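Local coordinates for protein Poly(A) RNA polymerase GLD2 (Rattus norvegicus, PDB 6LBK) that probably adds AMP units from ATP to the 3' ends of selected cytoplasmic messenger RNAs and microRNAs, as a metal-dependent poly(A) polymerase, at residues V233-Q238 with L291-T296; T302-V307 with C327-F332; M319-K324 with G334-R339; N323-V328 with H342-F347. The protein carries 1 engineered substitution. One frame throughout, in Å; residues are numbered along the deposited sequence.

How the interactions relate
All four contacts lie in the half of this catalytic core that carries the PAP-associated sequence, away from the two aspartates that probably bind the catalytic magnesium. Interaction 1 comes first along the chain and joins helices 226-239 and 283-297. About 13 Å away, centre to centre, interaction 2 forms one edge of a small three-stranded sheet; Gln238 and His235 of interaction 1 touch Val307 and Ile305 there. Interactions 3 and 4 both start from the loop leading to strand 328-329, share Asn323 and Lys324, and have centres about 9 Å apart. Segments of interactions 2 and 3 alternate along the chain, joining sheet and loops, and interaction 4 adds the start of helix 344-363.

Interaction 1. Residues V233-Q238 with L291-T296; sequences VLHYLQ and LKYYAT
Tyr236 and Tyr293 meet where helix 226-239 passes helix 283-297 almost at right angles: the axes of the two short segments come within 11.0 Å, their directions are 100° apart, and these two tyrosines are the nearest pair of CA atoms at 7.7 Å. At that spacing the gap is bridged by aromatic side chains. His235 carries the polar link. With CG anti to the backbone N (chi1 170°), its imidazole swings towards the second helix and its NE2 lies 3.2 Å from OH of Tyr293, a hydrogen bond in which either group could be the donor. The phenol meets the imidazole at its edge, near the ring plane, so the two rings touch rim to rim. Tyr294 reaches the same imidazole: its OH sits 3.4 Å from CD2 of His235, again at the edge, while the phenol makes its hydrogen bond with Met232 O one turn back on helix 226-239. Tyr236 slides past Tyr293 in the opposite direction, with its CD1 3.8 Å from CB of Tyr293 and the two rings meeting obliquely. Behind this cluster, CD2 of Tyr293 stands 3.8 Å above the centre of the Tyr294 ring, so the neighbouring tyrosines brace each other, and Phe290 packs a second ring against Tyr294. Both phenol oxygens that cross the gap therefore have a polar partner on helix 226-239, one side chain and one backbone carbonyl, which ties the orientation of two adjacent tyrosines to the opposite helix within an otherwise aromatic interface.

Interaction 2. Residues T302-V307 with C327-F332; sequences TQMISV and CVEEPF
Ile305 and Val328 pair as parallel strand neighbours, and the backbone of Ile305 makes both bonds of the register: its N donates to Cys327 O at 3.0 Å, and its O accepts from Glu329 N at 2.8 Å. The two bonds straddle Val328, and the pairing is short, since strand 328-329 is only weakly formed. On one side of the sheet CG2 of Ile305 and CG1 of Val328 lie alongside each other 4.0 Å apart, pointing the same way. The other side is more polar. There the extended chain of Glu329, with CG anti to the backbone N (chi1 -176°), brings OE2 to 2.7 Å from OG of Ser306, which donates to it nearly along the C-O axis. The same hydroxyl also bonds with the backbone N of Glu309, so it is gripped twice. Met304 lies across the glutamate, its CE 3.6 Å from Glu329 OE1, and so gives the carboxylate an apolar flank; its CB meets CB of Cys327 at 3.6 Å. Strand 303-306 is the middle strand of this three-stranded sheet, with strand 311-314 antiparallel along its other edge. Ile305 and Val328 rest on Met232, His235 and Leu231 of helix 226-239, and farther along Pro331 packs on helices 182-194 and 226-239.

Interaction 3. Residues M319-K324 with G334-R339; sequences MEWRNK and GTNTAR
Asn336 heads an Asx turn, and it is against this turn, within the PAP-associated region, that Trp321 packs. The far corner of the indole does the touching: CZ3 of Trp321 is 3.4 Å from CB of Asn336. Next to it, CH2 of Trp321 lies 3.6 Å from the backbone C of Thr335. The amide of Asn336, with CG anti to the backbone N (chi1 -177°), turns back over its own loop, where OD1 takes Ala338 N at 3.1 Å from well above the carbonyl plane. It also accepts from Val328 N, while ND2 donates to Ile326 O. The same residue opens a type I turn running to Arg339, and its side chain fastens that turn to the chain entering strand 328-329. With an alanine here the amide would be missing, and Ile326 O and Val328 N would probably lose their mates, leaving the turn less firmly attached to the strand. Lys324 slides past the amide in the opposite sense, with CE 3.5 Å from ND2 of Asn336, before NZ makes a weak bond to Arg339 O at 3.4 Å. Towards the surface Arg339 reaches back over the turn, bent at chi3, to a salt bridge: Glu320 OE1 and NH2 of Arg339 are 3.1 Å apart. The oxygen stands well out of the guanidinium plane, so the attraction is of charge alone, with no N-H aimed at the carboxylate. Cys327 SG packs on the indole close to its CE3.

Interaction 4. Residues N323-V328 with H342-F347; sequences NKYICV and HEKQKF
Tyr325 sets its CB, rather than its ring, over the face of Phe347, 3.6 Å from the ring centroid and only 10° off the normal, a CH-pi contact. The two rings are nearly parallel but slid apart, so they barely overlap, and CD2 of Tyr325 comes to 3.4 Å from CB of Phe347. At its edge the phenol ring meets the start of the helix, CE2 of Tyr325 lying 3.4 Å from the carbonyl C of Glu343; the placing of its hydroxyl beside Lys344 is doubtful in the model. Ile326 comes obliquely to the phenyl, its CG1 3.9 Å from CE1 of Phe347. Were a glycine to replace Tyr325, Phe347 would probably lose the cover of that face and a gap would open beside the first helical turn. The phenyl is presented by its torsion, CG anti to the backbone N (chi1 180°), and by the turn itself, where Phe347 N bonds at 3.0 Å to O of Glu343, the N-cap residue. Trp300 meets Phe347 edge-to-face. Beyond, Lys346 of helix 344-363 reaches Arg221 O, and the contact seats the first turn of that helix against the loop running into strand 328-329.

Interaction 1. Residues V233-Q238 with L291-T296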
loop_
_atom_site.group_PDB
_atom_site.type_symbol
_atom_site.label_atom_id
_atom_site.label_comp_id
_atom_site.label_asym_id
_atom_site.label_seq_id
_atom_site.Cartn_x
_atom_site.Cartn_y
_atom_site.Cartn_z
ATOM N N VAL A 233 3.152 6.890 -6.147
ATOM C CA VAL A 233 2.313 6.845 -7.345
ATOM C C VAL A 233 1.200 7.876 -7.243
ATOM O O VAL A 233 0.982 8.654 -8.172
ATOM C CB VAL A 233 1.740 5.434 -7.562
ATOM C CG1 VAL A 233 0.892 5.393 -8.796
ATOM C CG2 VAL A 233 2.819 4.410 -7.664
ATOM N N LEU A 234 0.443 7.868 -6.128
ATOM C CA LEU A 234 -0.653 8.832 -5.976
ATOM C C LEU A 234 -0.141 10.273 -6.006
ATOM O O LEU A 234 -0.781 11.145 -6.600
ATOM C CB LEU A 234 -1.457 8.575 -4.690
ATOM C CG LEU A 234 -2.205 7.254 -4.413
ATOM C CD1 LEU A 234 -3.021 7.390 -3.164
ATOM C CD2 LEU A 234 -3.136 6.844 -5.560
ATOM N N HIS A 235 1.017 10.544 -5.397
ATOM C CA HIS A 235 1.618 11.869 -5.501
ATOM C C HIS A 235 1.957 12.221 -6.957
ATOM O O HIS A 235 1.681 13.340 -7.418
ATOM C CB HIS A 235 2.857 11.930 -4.620
ATOM C CG HIS A 235 3.681 13.153 -4.830
ATOM N ND1 HIS A 235 3.341 14.374 -4.299
ATOM C CD2 HIS A 235 4.795 13.357 -5.566
ATOM C CE1 HIS A 235 4.225 15.278 -4.674
ATOM N NE2 HIS A 235 5.115 14.687 -5.449
ATOM N N TYR A 236 2.577 11.285 -7.693
ATOM C CA TYR A 236 2.897 11.543 -9.100
ATOM C C TYR A 236 1.635 11.892 -9.877
ATOM O O TYR A 236 1.624 12.843 -10.676
ATOM C CB TYR A 236 3.623 10.343 -9.763
ATOM C CG TYR A 236 3.797 10.529 -11.293
ATOM C CD1 TYR A 236 4.595 11.564 -11.822
ATOM C CD2 TYR A 236 3.147 9.685 -12.201
ATOM C CE1 TYR A 236 4.728 11.751 -13.246
ATOM C CE2 TYR A 236 3.286 9.868 -13.604
ATOM C CZ TYR A 236 4.063 10.897 -14.106
ATOM O OH TYR A 236 4.158 11.035 -15.447
ATOM N N LEU A 237 0.562 11.134 -9.653
ATOM C CA LEU A 237 -0.710 11.425 -10.299
ATOM C C LEU A 237 -1.309 12.740 -9.817
ATOM O O LEU A 237 -2.077 13.361 -10.558
ATOM C CB LEU A 237 -1.692 10.277 -10.056
ATOM C CG LEU A 237 -1.378 8.883 -10.616
ATOM C CD1 LEU A 237 -2.471 7.861 -10.176
ATOM C CD2 LEU A 237 -1.211 8.912 -12.145
ATOM N N GLN A 238 -0.957 13.194 -8.609
ATOM C CA GLN A 238 -1.571 14.390 -8.041
ATOM C C GLN A 238 -0.937 15.680 -8.527
ATOM O O GLN A 238 -1.596 16.724 -8.522
ATOM C CB GLN A 238 -1.501 14.338 -6.517
ATOM C CG GLN A 238 -2.639 13.584 -5.857
ATOM C CD GLN A 238 -2.449 13.480 -4.359
ATOM O OE1 GLN A 238 -1.315 13.420 -3.877
ATOM N NE2 GLN A 238 -3.552 13.486 -3.609
ATOM N N LEU A 291 8.562 6.742 -13.662
ATOM C CA LEU A 291 9.972 6.400 -13.482
ATOM C C LEU A 291 10.869 7.624 -13.670
ATOM O O LEU A 291 11.806 7.842 -12.885
ATOM C CB LEU A 291 10.359 5.265 -14.421
ATOM C CG LEU A 291 9.718 3.894 -14.144
ATOM C CD1 LEU A 291 10.027 2.960 -15.311
ATOM C CD2 LEU A 291 10.214 3.261 -12.810
ATOM N N LYS A 292 10.596 8.444 -14.694
ATOM C CA LYS A 292 11.414 9.639 -14.927
ATOM C C LYS A 292 11.317 10.626 -13.766
ATOM O O LYS A 292 12.327 11.199 -13.341
ATOM C CB LYS A 292 11.003 10.330 -16.232
ATOM C CG LYS A 292 11.840 11.572 -16.592
ATOM C CD LYS A 292 11.324 12.302 -17.834
ATOM C CE LYS A 292 12.093 13.576 -18.008
ATOM N NZ LYS A 292 12.187 14.017 -19.460
ATOM N N TYR A 293 10.112 10.816 -13.220
ATOM C CA TYR A 293 9.900 11.866 -12.233
ATOM C C TYR A 293 10.766 11.650 -11.016
ATOM O O TYR A 293 11.417 12.579 -10.526
ATOM C CB TYR A 293 8.425 11.927 -11.865
ATOM C CG TYR A 293 8.090 12.932 -10.783
ATOM C CD1 TYR A 293 8.111 14.299 -11.032
ATOM C CD2 TYR A 293 7.703 12.491 -9.504
ATOM C CE1 TYR A 293 7.790 15.200 -10.039
ATOM C CE2 TYR A 293 7.381 13.390 -8.502
ATOM C CZ TYR A 293 7.423 14.736 -8.758
ATOM O OH TYR A 293 7.093 15.609 -7.732
ATOM N N TYR A 294 10.764 10.434 -10.490
ATOM C CA TYR A 294 11.551 10.133 -9.315
ATOM C C TYR A 294 13.013 9.867 -9.657
ATOM O O TYR A 294 13.873 10.063 -8.798
ATOM C CB TYR A 294 10.902 8.958 -8.572
ATOM C CG TYR A 294 9.610 9.323 -7.841
ATOM C CD1 TYR A 294 9.607 10.238 -6.801
ATOM C CD2 TYR A 294 8.397 8.715 -8.173
ATOM C CE1 TYR A 294 8.431 10.559 -6.118
ATOM C CE2 TYR A 294 7.214 9.032 -7.492
ATOM C CZ TYR A 294 7.244 9.943 -6.465
ATOM O OH TYR A 294 6.080 10.273 -5.823
ATOM N N ALA A 295 13.323 9.451 -10.894
ATOM C CA ALA A 295 14.717 9.281 -11.299
ATOM C C ALA A 295 15.440 10.608 -11.486
ATOM O O ALA A 295 16.662 10.666 -11.315
ATOM C CB ALA A 295 14.796 8.465 -12.588
ATOM N N THR A 296 14.737 11.657 -11.868
ATOM C CA THR A 296 15.432 12.868 -12.300
ATOM C C THR A 296 14.983 14.148 -11.611
ATOM O O THR A 296 15.809 15.034 -11.409
ATOM C CB THR A 296 15.254 13.045 -13.817
ATOM O OG1 THR A 296 13.919 13.483 -14.106
ATOM C CG2 THR A 296 15.560 11.750 -14.559
#

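Interaction 2. Residues T302-V307 with C327-F332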
loop_
_atom_site.group_PDB
_atom_site.type_symbol
_atom_site.label_atom_id
_atom_site.label_comp_id
_atom_site.label_asym_id
_atom_site.label_seq_id
_atom_site.Cartn_x
_atom_site.Cartn_y
_atom_site.Cartn_z
ATOM N N THR A 302 15.406 17.604 -0.010
ATOM C CA THR A 302 14.765 18.813 0.481
ATOM C C THR A 302 13.262 18.692 0.679
ATOM O O THR A 302 12.691 19.510 1.421
ATOM C CB THR A 302 15.025 19.984 -0.475
ATOM O OG1 THR A 302 14.461 19.674 -1.757
ATOM C CG2 THR A 302 16.528 20.228 -0.618
ATOM N N GLN A 303 12.596 17.713 0.058
ATOM C CA GLN A 303 11.140 17.697 0.081
ATOM C C GLN A 303 10.558 16.378 0.573
ATOM O O GLN A 303 11.196 15.323 0.564
ATOM C CB GLN A 303 10.532 18.047 -1.282
ATOM C CG GLN A 303 10.593 19.535 -1.566
ATOM C CD GLN A 303 9.630 19.949 -2.642
ATOM O OE1 GLN A 303 9.408 19.213 -3.602
ATOM N NE2 GLN A 303 9.059 21.145 -2.501
ATOM N N MET A 304 9.307 16.487 1.002
ATOM C CA MET A 304 8.505 15.376 1.480
ATOM C C MET A 304 7.206 15.360 0.691
ATOM O O MET A 304 6.672 16.402 0.289
ATOM C CB MET A 304 8.199 15.458 2.982
ATOM C CG MET A 304 7.052 16.382 3.341
ATOM S SD MET A 304 6.468 16.106 5.031
ATOM C CE MET A 304 5.054 17.207 5.038
ATOM N N ILE A 305 6.733 14.154 0.455
ATOM C CA ILE A 305 5.561 13.888 -0.369
ATOM C C ILE A 305 4.310 13.858 0.503
ATOM O O ILE A 305 4.197 13.026 1.416
ATOM C CB ILE A 305 5.742 12.562 -1.115
ATOM C CG1 ILE A 305 6.670 12.779 -2.324
ATOM C CG2 ILE A 305 4.383 11.913 -1.452
ATOM C CD1 ILE A 305 7.489 11.552 -2.660
ATOM N N SER A 306 3.363 14.760 0.230
ATOM C CA SER A 306 2.147 14.876 1.026
ATOM C C SER A 306 0.951 14.605 0.111
ATOM O O SER A 306 0.526 15.492 -0.645
ATOM C CB SER A 306 2.048 16.233 1.676
ATOM O OG SER A 306 0.763 16.396 2.238
ATOM N N VAL A 307 0.453 13.357 0.142
ATOM C CA VAL A 307 -0.812 13.049 -0.520
ATOM C C VAL A 307 -1.962 13.810 0.142
ATOM O O VAL A 307 -2.951 14.151 -0.521
ATOM C CB VAL A 307 -1.064 11.527 -0.538
ATOM C CG1 VAL A 307 -2.515 11.220 -0.911
ATOM C CG2 VAL A 307 -0.103 10.805 -1.523
ATOM N N CYS A 327 11.314 10.999 2.525
ATOM C CA CYS A 327 10.292 11.566 3.410
ATOM C C CYS A 327 8.923 11.522 2.730
ATOM O O CYS A 327 8.638 12.350 1.865
ATOM C CB CYS A 327 10.636 12.993 3.800
ATOM S SG CYS A 327 12.126 13.156 4.760
ATOM N N VAL A 328 8.070 10.584 3.131
ATOM C CA VAL A 328 6.684 10.501 2.668
ATOM C C VAL A 328 5.751 10.702 3.875
ATOM O O VAL A 328 5.854 9.975 4.867
ATOM C CB VAL A 328 6.414 9.161 1.974
ATOM C CG1 VAL A 328 5.041 9.153 1.345
ATOM C CG2 VAL A 328 7.501 8.859 0.975
ATOM N N GLU A 329 4.897 11.727 3.827
ATOM C CA GLU A 329 4.031 12.062 4.954
ATOM C C GLU A 329 2.833 11.111 5.005
ATOM O O GLU A 329 2.074 11.008 4.037
ATOM C CB GLU A 329 3.545 13.508 4.859
ATOM C CG GLU A 329 2.697 13.972 6.051
ATOM C CD GLU A 329 1.977 15.318 5.820
ATOM O OE1 GLU A 329 2.035 16.206 6.712
ATOM O OE2 GLU A 329 1.338 15.489 4.760
ATOM N N GLU A 330 2.670 10.394 6.115
ATOM C CA GLU A 330 1.425 9.665 6.306
ATOM C C GLU A 330 0.284 10.685 6.264
ATOM O O GLU A 330 0.430 11.784 6.804
ATOM C CB GLU A 330 1.459 8.891 7.633
ATOM C CG GLU A 330 0.784 7.514 7.659
ATOM C CD GLU A 330 -0.761 7.531 7.655
ATOM O OE1 GLU A 330 -1.357 8.486 8.202
ATOM O OE2 GLU A 330 -1.378 6.578 7.104
ATOM N N PRO A 331 -0.815 10.407 5.550
ATOM C CA PRO A 331 -1.873 11.429 5.412
ATOM C C PRO A 331 -2.724 11.650 6.664
ATOM O O PRO A 331 -3.277 12.750 6.814
ATOM C CB PRO A 331 -2.719 10.924 4.235
ATOM C CG PRO A 331 -2.394 9.508 4.092
ATOM C CD PRO A 331 -1.025 9.262 4.659
ATOM N N PHE A 332 -2.835 10.682 7.580
ATOM C CA PHE A 332 -3.653 10.887 8.772
ATOM C C PHE A 332 -2.823 11.304 9.983
ATOM O O PHE A 332 -3.202 12.247 10.678
ATOM C CB PHE A 332 -4.492 9.627 9.089
ATOM C CG PHE A 332 -5.618 9.355 8.091
ATOM C CD1 PHE A 332 -6.765 10.143 8.075
ATOM C CD2 PHE A 332 -5.533 8.314 7.186
ATOM C CE1 PHE A 332 -7.791 9.901 7.173
ATOM C CE2 PHE A 332 -6.554 8.077 6.274
ATOM C CZ PHE A 332 -7.683 8.869 6.277
#

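Interaction 3. Residues M319-K324 with G334-R339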
loop_
_atom_site.group_PDB
_atom_site.type_symbol
_atom_site.label_atom_id
_atom_site.label_comp_id
_atom_site.label_asym_id
_atom_site.label_seq_id
_atom_site.Cartn_x
_atom_site.Cartn_y
_atom_site.Cartn_z
ATOM N N MET A 319 12.498 16.828 14.320
ATOM C CA MET A 319 13.571 15.802 14.432
ATOM C C MET A 319 13.249 14.511 13.669
ATOM O O MET A 319 14.176 13.753 13.386
ATOM C CB MET A 319 14.002 15.552 15.877
ATOM C CG MET A 319 14.549 16.816 16.518
ATOM S SD MET A 319 15.242 17.992 15.321
ATOM C CE MET A 319 15.029 19.523 16.227
ATOM N N GLU A 320 11.986 14.258 13.359
ATOM C CA GLU A 320 11.665 13.040 12.590
ATOM C C GLU A 320 12.347 13.103 11.220
ATOM O O GLU A 320 12.909 12.095 10.814
ATOM C CB GLU A 320 10.150 12.918 12.427
ATOM C CG GLU A 320 9.398 12.609 13.716
ATOM C CD GLU A 320 9.576 11.229 14.330
ATOM O OE1 GLU A 320 8.563 10.570 14.587
ATOM O OE2 GLU A 320 10.721 10.830 14.572
ATOM N N TRP A 321 12.361 14.251 10.557
ATOM C CA TRP A 321 12.912 14.288 9.178
ATOM C C TRP A 321 14.360 14.770 9.114
ATOM O O TRP A 321 14.849 14.951 8.008
ATOM C CB TRP A 321 12.047 15.191 8.307
ATOM C CG TRP A 321 10.594 15.188 8.653
ATOM C CD1 TRP A 321 9.956 16.058 9.480
ATOM C CD2 TRP A 321 9.581 14.305 8.145
ATOM N NE1 TRP A 321 8.624 15.765 9.539
ATOM C CE2 TRP A 321 8.363 14.694 8.728
ATOM C CE3 TRP A 321 9.581 13.223 7.266
ATOM C CZ2 TRP A 321 7.166 14.041 8.457
ATOM C CZ3 TRP A 321 8.399 12.582 6.994
ATOM C CH2 TRP A 321 7.210 12.987 7.584
ATOM N N ARG A 322 15.046 14.925 10.235
ATOM C CA ARG A 322 16.396 15.537 10.137
ATOM C C ARG A 322 17.379 14.738 9.272
ATOM O O ARG A 322 17.998 15.359 8.416
ATOM C CB ARG A 322 16.973 15.785 11.536
ATOM C CG ARG A 322 17.873 17.009 11.628
ATOM C CD ARG A 322 17.813 17.694 12.978
ATOM N NE ARG A 322 18.169 16.765 14.038
ATOM C CZ ARG A 322 19.413 16.483 14.426
ATOM N NH1 ARG A 322 20.440 17.078 13.848
ATOM N NH2 ARG A 322 19.625 15.612 15.399
ATOM N N ASN A 323 17.461 13.419 9.382
ATOM C CA ASN A 323 18.570 12.783 8.631
ATOM C C ASN A 323 18.087 11.739 7.639
ATOM O O ASN A 323 18.921 11.043 7.064
ATOM C CB ASN A 323 19.540 12.121 9.598
ATOM C CG ASN A 323 20.027 13.100 10.636
ATOM O OD1 ASN A 323 20.755 14.035 10.316
ATOM N ND2 ASN A 323 19.625 12.888 11.874
ATOM N N LYS A 324 16.784 11.665 7.453
ATOM C CA LYS A 324 16.166 10.687 6.533
ATOM C C LYS A 324 16.499 10.964 5.077
ATOM O O LYS A 324 16.495 12.121 4.678
ATOM C CB LYS A 324 14.655 10.847 6.580
ATOM C CG LYS A 324 14.085 10.982 7.969
ATOM C CD LYS A 324 14.618 9.964 8.919
ATOM C CE LYS A 324 13.850 8.667 8.881
ATOM N NZ LYS A 324 14.763 7.509 9.007
ATOM N N GLY A 334 1.355 12.359 11.344
ATOM C CA GLY A 334 2.526 12.983 10.753
ATOM C C GLY A 334 3.810 12.207 10.949
ATOM O O GLY A 334 4.541 12.463 11.913
ATOM N N THR A 335 4.096 11.254 10.065
ATOM C CA THR A 335 5.251 10.379 10.233
ATOM C C THR A 335 5.755 9.928 8.863
ATOM O O THR A 335 5.021 9.939 7.869
ATOM C CB THR A 335 4.921 9.162 11.136
ATOM O OG1 THR A 335 3.752 8.485 10.656
ATOM C CG2 THR A 335 4.696 9.558 12.591
ATOM N N ASN A 336 7.022 9.516 8.828
ATOM C CA ASN A 336 7.711 9.128 7.599
ATOM C C ASN A 336 7.455 7.654 7.299
ATOM O O ASN A 336 7.917 6.782 8.041
ATOM C CB ASN A 336 9.209 9.386 7.718
ATOM C CG ASN A 336 9.959 9.075 6.436
ATOM O OD1 ASN A 336 9.359 8.921 5.369
ATOM N ND2 ASN A 336 11.279 8.990 6.528
ATOM N N THR A 337 6.720 7.369 6.208
ATOM C CA THR A 337 6.434 5.982 5.856
ATOM C C THR A 337 7.660 5.257 5.318
ATOM O O THR A 337 7.765 4.027 5.463
ATOM C CB THR A 337 5.324 5.920 4.815
ATOM O OG1 THR A 337 5.834 6.451 3.580
ATOM C CG2 THR A 337 4.099 6.694 5.270
ATOM N N ALA A 338 8.583 5.982 4.683
ATOM C CA ALA A 338 9.805 5.399 4.146
ATOM C C ALA A 338 10.934 5.440 5.161
ATOM O O ALA A 338 12.109 5.313 4.790
ATOM C CB ALA A 338 10.229 6.112 2.860
ATOM N N ARG A 339 10.587 5.618 6.432
ATOM C CA ARG A 339 11.549 5.639 7.523
ATOM C C ARG A 339 12.471 4.430 7.503
ATOM O O ARG A 339 13.572 4.499 8.055
ATOM C CB ARG A 339 10.782 5.716 8.839
ATOM C CG ARG A 339 11.605 5.840 10.104
ATOM C CD ARG A 339 10.698 6.089 11.329
ATOM N NE ARG A 339 10.352 7.500 11.524
ATOM C CZ ARG A 339 9.111 7.976 11.621
ATOM N NH1 ARG A 339 8.071 7.153 11.555
ATOM N NH2 ARG A 339 8.911 9.280 11.792
#

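Interaction 4. Residues N323-V328 with H342-F347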
loop_
_atom_site.group_PDB
_atom_site.type_symbol
_atom_site.label_atom_id
_atom_site.label_comp_id
_atom_site.label_asym_id
_atom_site.label_seq_id
_atom_site.Cartn_x
_atom_site.Cartn_y
_atom_site.Cartn_z
ATOM N N ASN A 323 17.461 13.419 9.382
ATOM C CA ASN A 323 18.570 12.783 8.631
ATOM C C ASN A 323 18.087 11.739 7.639
ATOM O O ASN A 323 18.921 11.043 7.064
ATOM C CB ASN A 323 19.540 12.121 9.598
ATOM C CG ASN A 323 20.027 13.100 10.636
ATOM O OD1 ASN A 323 20.755 14.035 10.316
ATOM N ND2 ASN A 323 19.625 12.888 11.874
ATOM N N LYS A 324 16.784 11.665 7.453
ATOM C CA LYS A 324 16.166 10.687 6.533
ATOM C C LYS A 324 16.499 10.964 5.077
ATOM O O LYS A 324 16.495 12.121 4.678
ATOM C CB LYS A 324 14.655 10.847 6.580
ATOM C CG LYS A 324 14.085 10.982 7.969
ATOM C CD LYS A 324 14.618 9.964 8.919
ATOM C CE LYS A 324 13.850 8.667 8.881
ATOM N NZ LYS A 324 14.763 7.509 9.007
ATOM N N TYR A 325 16.642 9.891 4.313
ATOM C CA TYR A 325 16.862 9.980 2.855
ATOM C C TYR A 325 15.525 10.196 2.136
ATOM O O TYR A 325 15.472 11.038 1.270
ATOM C CB TYR A 325 17.455 8.668 2.381
ATOM C CG TYR A 325 18.812 8.356 2.933
ATOM C CD1 TYR A 325 19.725 9.352 3.173
ATOM C CD2 TYR A 325 19.200 7.053 3.149
ATOM C CE1 TYR A 325 20.991 9.058 3.636
ATOM C CE2 TYR A 325 20.458 6.736 3.613
ATOM C CZ TYR A 325 21.355 7.748 3.854
ATOM O OH TYR A 325 22.592 7.447 4.319
ATOM N N ILE A 326 14.459 9.519 2.550
ATOM C CA ILE A 326 13.187 9.603 1.853
ATOM C C ILE A 326 12.137 10.008 2.880
ATOM O O ILE A 326 12.130 9.487 4.004
ATOM C CB ILE A 326 12.833 8.267 1.167
ATOM C CG1 ILE A 326 13.972 7.819 0.250
ATOM C CG2 ILE A 326 11.548 8.370 0.327
ATOM C CD1 ILE A 326 13.650 6.608 -0.564
ATOM N N CYS A 327 11.314 10.999 2.525
ATOM C CA CYS A 327 10.292 11.566 3.410
ATOM C C CYS A 327 8.923 11.522 2.730
ATOM O O CYS A 327 8.638 12.350 1.865
ATOM C CB CYS A 327 10.636 12.993 3.800
ATOM S SG CYS A 327 12.126 13.156 4.760
ATOM N N VAL A 328 8.070 10.584 3.131
ATOM C CA VAL A 328 6.684 10.501 2.668
ATOM C C VAL A 328 5.751 10.702 3.875
ATOM O O VAL A 328 5.854 9.975 4.867
ATOM C CB VAL A 328 6.414 9.161 1.974
ATOM C CG1 VAL A 328 5.041 9.153 1.345
ATOM C CG2 VAL A 328 7.501 8.859 0.975
ATOM N N HIS A 342 17.207 3.727 5.580
ATOM C CA HIS A 342 18.172 4.450 6.393
ATOM C C HIS A 342 19.640 4.161 6.070
ATOM O O HIS A 342 20.519 4.790 6.671
ATOM C CB HIS A 342 17.897 4.213 7.888
ATOM C CG HIS A 342 18.091 2.799 8.343
ATOM N ND1 HIS A 342 19.257 2.092 8.137
ATOM C CD2 HIS A 342 17.267 1.973 9.028
ATOM C CE1 HIS A 342 19.136 0.887 8.663
ATOM N NE2 HIS A 342 17.940 0.790 9.214
ATOM N N GLU A 343 19.934 3.244 5.148
ATOM C CA GLU A 343 21.304 2.934 4.743
ATOM C C GLU A 343 21.581 3.574 3.383
ATOM O O GLU A 343 20.749 3.478 2.477
ATOM C CB GLU A 343 21.514 1.414 4.686
ATOM C CG GLU A 343 21.116 0.686 5.983
ATOM C CD GLU A 343 21.162 -0.846 5.902
ATOM O OE1 GLU A 343 20.095 -1.467 5.669
ATOM O OE2 GLU A 343 22.251 -1.430 6.095
ATOM N N LYS A 344 22.738 4.251 3.254
ATOM C CA LYS A 344 23.089 4.913 1.993
ATOM C C LYS A 344 23.025 3.936 0.828
ATOM O O LYS A 344 22.329 4.181 -0.158
ATOM C CB LYS A 344 24.482 5.529 2.076
ATOM C CG LYS A 344 24.643 6.600 3.133
ATOM C CD LYS A 344 26.121 7.057 3.311
ATOM C CE LYS A 344 26.308 7.898 4.581
ATOM N NZ LYS A 344 27.682 8.459 4.734
ATOM N N GLN A 345 23.704 2.796 0.962
ATOM C CA GLN A 345 23.685 1.758 -0.065
ATOM C C GLN A 345 22.268 1.456 -0.558
ATOM O O GLN A 345 22.027 1.398 -1.768
ATOM C CB GLN A 345 24.372 0.507 0.492
ATOM C CG GLN A 345 24.645 -0.595 -0.503
ATOM C CD GLN A 345 23.413 -1.451 -0.753
ATOM O OE1 GLN A 345 22.629 -1.710 0.167
ATOM N NE2 GLN A 345 23.227 -1.880 -1.997
ATOM N N LYS A 346 21.309 1.283 0.363
ATOM C CA LYS A 346 19.932 0.984 -0.048
ATOM C C LYS A 346 19.280 2.177 -0.750
ATOM O O LYS A 346 18.588 2.008 -1.765
ATOM C CB LYS A 346 19.099 0.557 1.167
ATOM C CG LYS A 346 19.593 -0.711 1.857
ATOM C CD LYS A 346 19.397 -1.939 0.983
ATOM C CE LYS A 346 19.904 -3.199 1.671
ATOM N NZ LYS A 346 19.179 -3.490 2.939
ATOM N N PHE A 347 19.461 3.383 -0.201
ATOM C CA PHE A 347 18.969 4.606 -0.836
ATOM C C PHE A 347 19.466 4.714 -2.276
ATOM O O PHE A 347 18.689 4.999 -3.204
ATOM C CB PHE A 347 19.412 5.812 0.006
ATOM C CG PHE A 347 18.979 7.151 -0.538
ATOM C CD1 PHE A 347 17.748 7.307 -1.164
ATOM C CD2 PHE A 347 19.780 8.271 -0.351
ATOM C CE1 PHE A 347 17.355 8.544 -1.639
ATOM C CE2 PHE A 347 19.385 9.508 -0.807
ATOM C CZ PHE A 347 18.190 9.653 -1.450
#